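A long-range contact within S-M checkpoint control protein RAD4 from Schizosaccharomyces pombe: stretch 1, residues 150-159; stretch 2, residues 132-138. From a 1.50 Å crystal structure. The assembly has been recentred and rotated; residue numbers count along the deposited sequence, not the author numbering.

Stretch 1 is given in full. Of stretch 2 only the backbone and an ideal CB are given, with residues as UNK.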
# COMPACT_ATOMS: atom_id res chain seq x y z
N ARG A 150 0.22 -9.72 -25.82
CA ARG A 150 -0.21 -10.89 -25.06
C ARG A 150 -0.46 -10.58 -23.59
O ARG A 150 -1.44 -11.07 -23.02
CB ARG A 150 0.81 -12.01 -25.19
CG ARG A 150 0.83 -12.63 -26.61
CD ARG A 150 2.08 -13.47 -26.82
NE ARG A 150 2.11 -14.60 -25.90
CZ ARG A 150 3.12 -15.47 -25.79
NH1 ARG A 150 4.19 -15.35 -26.56
NH2 ARG A 150 3.05 -16.45 -24.90
N LYS A 151 0.44 -9.81 -22.96
CA LYS A 151 0.20 -9.48 -21.54
C LYS A 151 -1.03 -8.61 -21.43
O LYS A 151 -1.86 -8.81 -20.53
CB LYS A 151 1.42 -8.74 -20.94
CG LYS A 151 2.56 -9.65 -20.57
CD LYS A 151 3.71 -8.82 -19.96
CE LYS A 151 4.86 -9.64 -19.46
NZ LYS A 151 5.99 -8.75 -18.98
N TYR A 152 -1.17 -7.61 -22.32
CA TYR A 152 -2.34 -6.76 -22.25
C TYR A 152 -3.63 -7.56 -22.40
O TYR A 152 -4.54 -7.35 -21.60
CB TYR A 152 -2.26 -5.70 -23.36
CG TYR A 152 -3.50 -4.84 -23.49
CD1 TYR A 152 -3.76 -3.82 -22.57
CD2 TYR A 152 -4.41 -5.03 -24.52
CE1 TYR A 152 -4.91 -3.04 -22.67
CE2 TYR A 152 -5.56 -4.24 -24.64
CZ TYR A 152 -5.80 -3.25 -23.71
OH TYR A 152 -6.93 -2.47 -23.80
N GLU A 153 -3.69 -8.48 -23.39
CA GLU A 153 -4.93 -9.24 -23.59
C GLU A 153 -5.23 -10.13 -22.39
O GLU A 153 -6.40 -10.24 -21.98
CB GLU A 153 -4.85 -10.08 -24.89
CG GLU A 153 -4.73 -9.22 -26.14
CD GLU A 153 -5.89 -8.29 -26.48
OE1 GLU A 153 -7.03 -8.54 -26.01
OE2 GLU A 153 -5.67 -7.33 -27.25
N TYR A 154 -4.19 -10.75 -21.79
CA TYR A 154 -4.47 -11.60 -20.64
C TYR A 154 -4.84 -10.79 -19.40
O TYR A 154 -5.64 -11.25 -18.59
CB TYR A 154 -3.31 -12.58 -20.35
CG TYR A 154 -3.78 -14.00 -20.59
CD1 TYR A 154 -4.30 -14.39 -21.83
CD2 TYR A 154 -3.78 -14.93 -19.56
CE1 TYR A 154 -4.80 -15.68 -22.03
CE2 TYR A 154 -4.28 -16.22 -19.76
CZ TYR A 154 -4.78 -16.59 -20.99
OH TYR A 154 -5.26 -17.87 -21.18
N ALA A 155 -4.28 -9.57 -19.25
CA ALA A 155 -4.70 -8.76 -18.10
C ALA A 155 -6.17 -8.40 -18.23
O ALA A 155 -6.88 -8.37 -17.22
CB ALA A 155 -3.85 -7.49 -18.05
N LEU A 156 -6.65 -8.13 -19.46
CA LEU A 156 -8.08 -7.82 -19.61
C LEU A 156 -8.92 -9.04 -19.21
O LEU A 156 -9.88 -8.90 -18.45
CB LEU A 156 -8.41 -7.39 -21.04
CG LEU A 156 -7.86 -6.07 -21.55
CD1 LEU A 156 -8.46 -5.74 -22.90
CD2 LEU A 156 -8.18 -4.92 -20.59
N LYS A 157 -8.50 -10.25 -19.64
CA LYS A 157 -9.21 -11.48 -19.31
C LYS A 157 -9.23 -11.78 -17.78
O LYS A 157 -10.27 -12.20 -17.24
CB LYS A 157 -8.52 -12.63 -20.07
CG LYS A 157 -9.17 -13.97 -19.91
CD LYS A 157 -8.40 -14.96 -20.73
CE LYS A 157 -8.97 -16.32 -20.52
NZ LYS A 157 -8.92 -17.11 -21.76
N TRP A 158 -8.11 -11.56 -17.09
CA TRP A 158 -7.98 -11.82 -15.66
C TRP A 158 -8.46 -10.65 -14.79
O TRP A 158 -8.32 -10.69 -13.55
CB TRP A 158 -6.51 -12.12 -15.30
CG TRP A 158 -6.05 -13.51 -15.62
CD1 TRP A 158 -6.83 -14.64 -15.70
CD2 TRP A 158 -4.70 -13.94 -15.85
NE1 TRP A 158 -6.04 -15.74 -15.95
CE2 TRP A 158 -4.73 -15.34 -16.07
CE3 TRP A 158 -3.47 -13.27 -15.94
CZ2 TRP A 158 -3.58 -16.09 -16.33
CZ3 TRP A 158 -2.33 -14.00 -16.25
CH2 TRP A 158 -2.38 -15.40 -16.39
N LYS A 159 -8.97 -9.57 -15.44
CA LYS A 159 -9.46 -8.35 -14.77
C LYS A 159 -8.36 -7.70 -13.92
O LYS A 159 -8.60 -7.23 -12.80
CB LYS A 159 -10.73 -8.66 -13.93
CG LYS A 159 -11.88 -9.15 -14.84
CD LYS A 159 -13.22 -9.29 -14.12
CE LYS A 159 -14.18 -10.18 -14.89
NZ LYS A 159 -14.40 -9.73 -16.30
N UNK A 132 7.23 -8.33 -11.19
CA UNK A 132 6.84 -9.55 -11.89
C UNK A 132 7.26 -9.52 -13.35
O UNK A 132 6.58 -8.89 -14.17
CB UNK A 132 5.33 -9.76 -11.79
N UNK A 133 8.32 -10.25 -13.74
CA UNK A 133 8.71 -10.27 -15.16
C UNK A 133 7.62 -10.90 -16.04
O UNK A 133 7.37 -10.44 -17.15
CB UNK A 133 10.02 -11.04 -15.33
N UNK A 134 6.97 -11.97 -15.52
CA UNK A 134 5.88 -12.66 -16.23
C UNK A 134 4.55 -12.22 -15.68
O UNK A 134 4.45 -11.92 -14.48
CB UNK A 134 6.02 -14.18 -16.12
N UNK A 135 3.52 -12.21 -16.53
CA UNK A 135 2.18 -11.88 -16.05
C UNK A 135 1.51 -13.15 -15.56
O UNK A 135 1.46 -14.15 -16.29
CB UNK A 135 1.35 -11.21 -17.14
N UNK A 136 1.04 -13.12 -14.32
CA UNK A 136 0.28 -14.20 -13.70
C UNK A 136 -0.98 -13.61 -13.10
O UNK A 136 -1.11 -12.38 -12.97
CB UNK A 136 1.10 -14.93 -12.64
N UNK A 137 -1.92 -14.49 -12.72
CA UNK A 137 -3.23 -14.03 -12.24
C UNK A 137 -3.14 -13.23 -10.93
O UNK A 137 -4.10 -12.54 -10.63
CB UNK A 137 -4.15 -15.23 -12.04
N UNK A 138 -2.04 -13.30 -10.20
CA UNK A 138 -1.91 -12.57 -8.94
C UNK A 138 -1.22 -11.21 -9.12
O UNK A 138 -1.03 -10.49 -8.13
CB UNK A 138 -1.13 -13.42 -7.93

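Stretch 1 is a helix over residues 150-157, closed at Lys-159 by positive phi (59°) and a Schellman motif. It offers stretch 2 an extended lysine, a small alanine and a tryptophan ring; these features bear mainly on positions 135 to 137, and the lysine on the backbone of 133.

Position 132 has phi/psi of -119/104, and its CA-to-CB bond points toward stretch 1, yet no atom of stretch 1 lies within 5.5 Å of the ideal CB. Stretch 1 therefore selects little here, and many side chains would suit. The deposited residue is Cys-132, whose carbonyl O lies 3.0 Å from the O of water 1 and can accept from it; the same water accepts a weak bond from Lys-151 NZ at 3.1 Å.

At position 133 CA-to-CB points away, so the side chain is unconstrained by the helix. The backbone carries the contact: Lys-151, with chi2 to chi4 all t, reaches out so that its NZ donates to O of residue 133 at 2.8 Å. Any residue could supply that carbonyl, and phi of -64° also admits proline. It is Pro-133, with a C-gamma exo ring.

Position 134 likewise points away into space free of stretch 1, where polar or charged groups would suit. Asp-134 occupies it, its OD1 hydrogen-bonded elsewhere in the structure.

At position 135 CA-to-CB points toward stretch 1, and the ideal CB stands 4.0 Å from Lys-151 CG and 4.7 Å from Trp-158 CZ3. Aliphatic lysine carbons, the alanine methyl and the indole edge line the space ahead, which favours a medium-sized apolar side chain: leucine, isoleucine, methionine or perhaps valine. The residue is Leu-135, with chi1 t and chi2 p. Its CD2 lies 3.3 Å from Lys-151 O, 4.0 Å from Tyr-154 CB and 4.2 Å from Ala-155 CB, so this methyl packs directly against the helix, while CG is 4.0 Å from Trp-158 CZ3. The carbonyl O of Leu-135 sits at the edge of the indole, near its plane, 3.8 Å from Trp-158 CZ3.

Position 136 points away, with its ideal CB 5.1 Å from Trp-158 CZ3, although its backbone C comes within 3.4 Å of that atom. Stretch 1 sets little demand on the side chain, and an extended phi/psi of -130/167 suits beta-branched residues among others. Thr-136 is found, its OG1 donating a very short 2.5 Å hydrogen bond to OD1 of residue 138.

At position 137 CA-to-CB runs sideways, but the ideal CB is 4.1 Å from Trp-158 CD2. A CB methylene can cover the indole, and a long chain could continue beyond it. In Arg-137, CB lies 4.0 Å from the centroid of the five-membered ring of Trp-158, 14° off its normal, a CH-pi contact over the face; the chain's end leads away. Water 2 donates to both Arg-137 O and Trp-158 O, its O 2.9 Å from each.

Position 138 points away with nothing of stretch 1 near; polar residues fit, and Asp-138 accepts the bond from Thr-136.

Stretch 2 (132-138) CPDLTRD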
# COMPACT_ATOMS: atom_id res chain seq x y z
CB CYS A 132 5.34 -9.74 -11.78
SG CYS A 132 4.74 -9.79 -10.08
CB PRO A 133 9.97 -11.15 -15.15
CG PRO A 133 10.51 -11.01 -13.76
CD PRO A 133 9.28 -10.98 -12.90
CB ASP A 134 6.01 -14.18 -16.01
CG ASP A 134 7.36 -14.76 -16.38
OD1 ASP A 134 7.92 -14.35 -17.41
OD2 ASP A 134 7.84 -15.67 -15.65
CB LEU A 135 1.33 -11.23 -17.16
CG LEU A 135 -0.03 -10.74 -16.71
CD1 LEU A 135 0.06 -9.44 -15.89
CD2 LEU A 135 -0.91 -10.47 -17.89
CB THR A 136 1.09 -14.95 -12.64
OG1 THR A 136 1.50 -14.02 -11.67
CG2 THR A 136 2.32 -15.66 -13.22
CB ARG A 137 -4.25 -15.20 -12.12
CG ARG A 137 -3.78 -16.42 -11.36
CD ARG A 137 -4.70 -17.61 -11.67
NE ARG A 137 -4.41 -18.74 -10.80
CZ ARG A 137 -5.02 -18.97 -9.64
NH1 ARG A 137 -5.95 -18.14 -9.20
NH2 ARG A 137 -4.69 -20.03 -8.91
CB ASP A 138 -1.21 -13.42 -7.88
CG ASP A 138 0.21 -13.79 -8.18
OD1 ASP A 138 0.56 -13.85 -9.36
OD2 ASP A 138 0.94 -14.11 -7.23
O HOH W 1 7.30 -7.28 -16.54
O HOH W 2 -6.81 -12.24 -11.66
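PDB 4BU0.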